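Local atomic coordinates of uncharacterized protein YPL067C (Saccharomyces cerevisiae, PDB entry 5KCI), a protein that is of unknown function, a cytoplasmic yeast protein of the DUF3605 family that binds a zinc ion in the crystal and may be linked to amyloid toxicity. Residues A[118-121]-A[122-126]; A[184-187]-A[188-192]. All coordinates share one frame; numbering follows the deposited sequence.

Contact 1: A[118-121]-A[122-126]; sequences PDKA and VREAA
D119 OD1 takes two backbone N-H groups at the start of helix 120-135. The firmer bond comes from V122 N, 3.0 Å from D119 OD1 and reaching it from above the carboxylate plane, 36° out; the other, from A121 N, is weak and bent. With CG anti to the backbone N (chi1 -167°), the carboxylate folds over these first amides, and V122 CG2 lies across it, 3.6 Å from D119 CG. This makes D119 the N-cap of the helix, its carboxylate accepting from N-H groups that have no preceding turn to bond to. Negative charge here would probably also suit the helix dipole. The first helical bond is nearly straight, R123 N to D119 O at 2.8 Å, followed by E124 N to K120 O at 2.9 Å. R123 is modelled in two conformers, so its placement is less certain; in one of them a guanidinium face lies over K120 CA and NE donates to S117 O in the preceding loop. K120 and E124 run side by side in the same direction, K120 CG touching E124 CG at 4.0 Å. Their charged ends stay apart, with K120 NZ 6.0 Å from E124 OE1.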
loop_
_atom_site.group_PDB
_atom_site.type_symbol
_atom_site.label_atom_id
_atom_site.label_comp_id
_atom_site.label_asym_id
_atom_site.label_seq_id
_atom_site.Cartn_x
_atom_site.Cartn_y
_atom_site.Cartn_z
ATOM N N PRO A 118 17.088 -11.516 -1.347
ATOM C CA PRO A 118 18.355 -11.639 -2.085
ATOM C C PRO A 118 18.264 -12.644 -3.218
ATOM O O PRO A 118 18.964 -12.495 -4.228
ATOM C CB PRO A 118 19.346 -12.082 -0.999
ATOM C CG PRO A 118 18.495 -12.814 -0.017
ATOM C CD PRO A 118 17.156 -12.147 -0.019
ATOM N N ASP A 119 17.412 -13.655 -3.073
ATOM C CA ASP A 119 17.128 -14.609 -4.139
ATOM C C ASP A 119 16.359 -13.922 -5.265
ATOM O O ASP A 119 15.170 -13.608 -5.119
ATOM C CB ASP A 119 16.335 -15.780 -3.571
ATOM C CG ASP A 119 16.275 -16.964 -4.529
ATOM O OD1 ASP A 119 15.693 -16.819 -5.609
ATOM O OD2 ASP A 119 16.818 -18.041 -4.209
ATOM N N LYS A 120 17.024 -13.673 -6.396
ATOM C CA LYS A 120 16.331 -13.016 -7.504
ATOM C C LYS A 120 15.079 -13.780 -7.928
ATOM O O LYS A 120 14.089 -13.163 -8.333
ATOM C CB LYS A 120 17.264 -12.837 -8.706
ATOM C CG LYS A 120 16.589 -12.139 -9.896
ATOM C CD LYS A 120 17.572 -11.723 -10.979
ATOM C CE LYS A 120 16.852 -11.103 -12.172
ATOM N NZ LYS A 120 17.785 -10.699 -13.265
ATOM N N ALA A 121 15.100 -15.117 -7.869
ATOM C CA ALA A 121 13.926 -15.878 -8.298
ATOM C C ALA A 121 12.749 -15.620 -7.374
ATOM O O ALA A 121 11.621 -15.383 -7.832
ATOM C CB ALA A 121 14.244 -17.374 -8.335
ATOM N N VAL A 122 13.014 -15.632 -6.064
ATOM C CA VAL A 122 11.978 -15.350 -5.073
ATOM C C VAL A 122 11.500 -13.920 -5.207
ATOM O O VAL A 122 10.281 -13.644 -5.214
ATOM C CB VAL A 122 12.521 -15.629 -3.659
ATOM C CG1 VAL A 122 11.509 -15.203 -2.595
ATOM C CG2 VAL A 122 12.872 -17.098 -3.511
ATOM N N ARG A 123 12.421 -12.961 -5.335
ATOM C CA ARG A 123 12.011 -11.562 -5.373
ATOM C C ARG A 123 11.156 -11.274 -6.607
ATOM O O ARG A 123 10.107 -10.625 -6.513
ATOM C CB ARG A 123 13.236 -10.641 -5.314
ATOM C CG ARG A 123 13.871 -10.262 -6.658
ATOM C CD ARG A 123 14.949 -9.196 -6.467
ATOM N NE ARG A 123 16.010 -9.628 -5.559
ATOM C CZ ARG A 123 17.257 -9.919 -5.916
ATOM N NH1 ARG A 123 17.667 -9.823 -7.171
ATOM N NH2 ARG A 123 18.112 -10.294 -4.996
ATOM N N GLU A 124 11.604 -11.739 -7.778
ATOM C CA GLU A 124 10.807 -11.570 -8.993
ATOM C C GLU A 124 9.443 -12.244 -8.879
ATOM O O GLU A 124 8.450 -11.735 -9.419
ATOM C CB GLU A 124 11.564 -12.131 -10.202
ATOM C CG GLU A 124 12.762 -11.302 -10.643
ATOM C CD GLU A 124 12.364 -9.951 -11.182
ATOM O OE1 GLU A 124 11.864 -9.888 -12.330
ATOM O OE2 GLU A 124 12.532 -8.952 -10.448
ATOM N N ALA A 125 9.375 -13.413 -8.228
ATOM C CA ALA A 125 8.100 -14.133 -8.122
ATOM C C ALA A 125 7.124 -13.420 -7.204
ATOM O O ALA A 125 5.900 -13.418 -7.448
ATOM C CB ALA A 125 8.338 -15.553 -7.606
ATOM N N ALA A 126 7.644 -12.847 -6.116
ATOM C CA ALA A 126 6.815 -12.105 -5.182
ATOM C C ALA A 126 6.296 -10.813 -5.831
ATOM O O ALA A 126 5.097 -10.481 -5.727
ATOM C CB ALA A 126 7.626 -11.824 -3.900
#

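Contact 2: A[184-187]-A[188-192]; sequences KTTV and DDILS
L191 rises beside V187, one helical turn earlier, the two side chains pointing the same way. From the backbone outward, L191 CB sits 3.5 Å from V187 O, the carbonyl that accepts from L191 N. L191 CG presses closer to that oxygen, at 3.2 Å, because chi1 of -61° sets it anti to its own carbonyl carbon and back over the previous turn. At the tip, L191 CD1 meets V187 CG1 at 3.9 Å, methyl against methyl. Beyond the helix the leucine also packs on V89 and A91 of strand 87-91, with a bound zinc ion about 9 Å from its side chain. With L191 cut back to an alanine, V187 CG1 would probably lose its methyl neighbour on the next turn and a gap would open between the helix and that edge strand. The pair is i, i+4 on the inward face of helix 180-193, an amphipathic helix: V187 touches F173, and I190, with its CD1 4.2 Å from T186 CG2, touches L139 and F195. On the solvent side K184 and D188 form an i, i+4 salt bridge, K184 NZ to D188 OD2 at 3.1 Å, through the syn lone pair of that oxygen. A bend at chi4 (-58°) turns the ammonium toward the D188 carboxylate, and D188 CG lies 3.2 Å from K184 O.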
loop_
_atom_site.group_PDB
_atom_site.type_symbol
_atom_site.label_atom_id
_atom_site.label_comp_id
_atom_site.label_asym_id
_atom_site.label_seq_id
_atom_site.Cartn_x
_atom_site.Cartn_y
_atom_site.Cartn_z
ATOM N N LYS A 184 -12.114 11.946 -4.698
ATOM C CA LYS A 184 -12.654 11.527 -3.409
ATOM C C LYS A 184 -13.679 10.424 -3.609
ATOM O O LYS A 184 -13.633 9.389 -2.934
ATOM C CB LYS A 184 -13.273 12.710 -2.662
ATOM C CG LYS A 184 -13.835 12.322 -1.292
ATOM C CD LYS A 184 -14.020 13.524 -0.380
ATOM C CE LYS A 184 -14.341 13.101 1.046
ATOM N NZ LYS A 184 -15.566 12.262 1.129
ATOM N N THR A 185 -14.595 10.625 -4.563
ATOM C CA THR A 185 -15.634 9.639 -4.841
ATOM C C THR A 185 -15.036 8.288 -5.188
ATOM O O THR A 185 -15.414 7.261 -4.609
ATOM C CB THR A 185 -16.530 10.142 -5.983
ATOM O OG1 THR A 185 -17.270 11.272 -5.531
ATOM C CG2 THR A 185 -17.505 9.065 -6.464
ATOM N N THR A 186 -14.090 8.261 -6.134
ATOM C CA THR A 186 -13.540 6.979 -6.570
ATOM C C THR A 186 -12.775 6.286 -5.444
ATOM O O THR A 186 -12.900 5.071 -5.238
ATOM C CB THR A 186 -12.635 7.189 -7.786
ATOM O OG1 THR A 186 -13.319 7.985 -8.762
ATOM C CG2 THR A 186 -12.245 5.846 -8.400
ATOM N N VAL A 187 -11.981 7.033 -4.690
ATOM C CA VAL A 187 -11.189 6.404 -3.641
ATOM C C VAL A 187 -12.094 5.882 -2.535
ATOM O O VAL A 187 -11.881 4.784 -2.002
ATOM C CB VAL A 187 -10.137 7.400 -3.126
ATOM C CG1 VAL A 187 -9.428 6.863 -1.879
ATOM C CG2 VAL A 187 -9.156 7.718 -4.257
ATOM N N ASP A 188 -13.128 6.648 -2.176
ATOM C CA ASP A 188 -14.104 6.151 -1.208
ATOM C C ASP A 188 -14.730 4.857 -1.714
ATOM O O ASP A 188 -14.918 3.901 -0.952
ATOM C CB ASP A 188 -15.187 7.216 -0.942
ATOM C CG ASP A 188 -14.694 8.371 -0.050
ATOM O OD1 ASP A 188 -13.577 8.298 0.495
ATOM O OD2 ASP A 188 -15.428 9.359 0.133
ATOM N N ASP A 189 -15.018 4.800 -3.014
ATOM C CA ASP A 189 -15.550 3.586 -3.626
ATOM C C ASP A 189 -14.598 2.407 -3.435
ATOM O O ASP A 189 -14.990 1.331 -2.959
ATOM C CB ASP A 189 -15.794 3.862 -5.118
ATOM C CG ASP A 189 -16.925 3.045 -5.681
ATOM O OD1 ASP A 189 -17.979 2.972 -5.024
ATOM O OD2 ASP A 189 -16.761 2.473 -6.778
ATOM N N ILE A 190 -13.327 2.606 -3.782
ATOM C CA ILE A 190 -12.328 1.546 -3.654
ATOM C C ILE A 190 -12.240 1.059 -2.221
ATOM O O ILE A 190 -12.219 -0.148 -1.954
ATOM C CB ILE A 190 -10.963 2.049 -4.152
ATOM C CG1 ILE A 190 -10.996 2.206 -5.656
ATOM C CG2 ILE A 190 -9.849 1.104 -3.726
ATOM C CD1 ILE A 190 -9.952 3.134 -6.191
ATOM N N LEU A 191 -12.119 1.989 -1.277
ATOM C CA LEU A 191 -11.943 1.611 0.118
ATOM C C LEU A 191 -13.184 0.932 0.686
ATOM O O LEU A 191 -13.070 0.067 1.563
ATOM C CB LEU A 191 -11.596 2.848 0.942
ATOM C CG LEU A 191 -10.303 3.568 0.553
ATOM C CD1 LEU A 191 -10.179 4.868 1.329
ATOM C CD2 LEU A 191 -9.102 2.669 0.806
ATOM N N SER A 192 -14.369 1.327 0.216
ATOM C CA SER A 192 -15.606 0.724 0.695
ATOM C C SER A 192 -15.757 -0.692 0.167
ATOM O O SER A 192 -16.054 -1.613 0.927
ATOM C CB SER A 192 -16.802 1.584 0.275
ATOM O OG SER A 192 -18.011 0.892 0.502
#

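Overall arrangement
From the N terminus the chain passes through three helices and then strands 87-91 and 102-109 of the four-stranded antiparallel sheet. Contact 1 follows, joining the loop after strand 102-109 to the first turn of helix 120-135, with V122 touching P114 and S117 of that loop. Helix 141-146 and strands 149-152 and 165-172 come next, completing the sheet before contact 2 forms within helix 180-193. Each contact is local, so neither closes a long loop, and they stand in series without nesting or crossing. Contact 1 lies at the surface, whereas contact 2 is partly buried, its helix resting on edge strand 87-91. Their centres lie 33 Å apart, on opposite sides of the chain's centre.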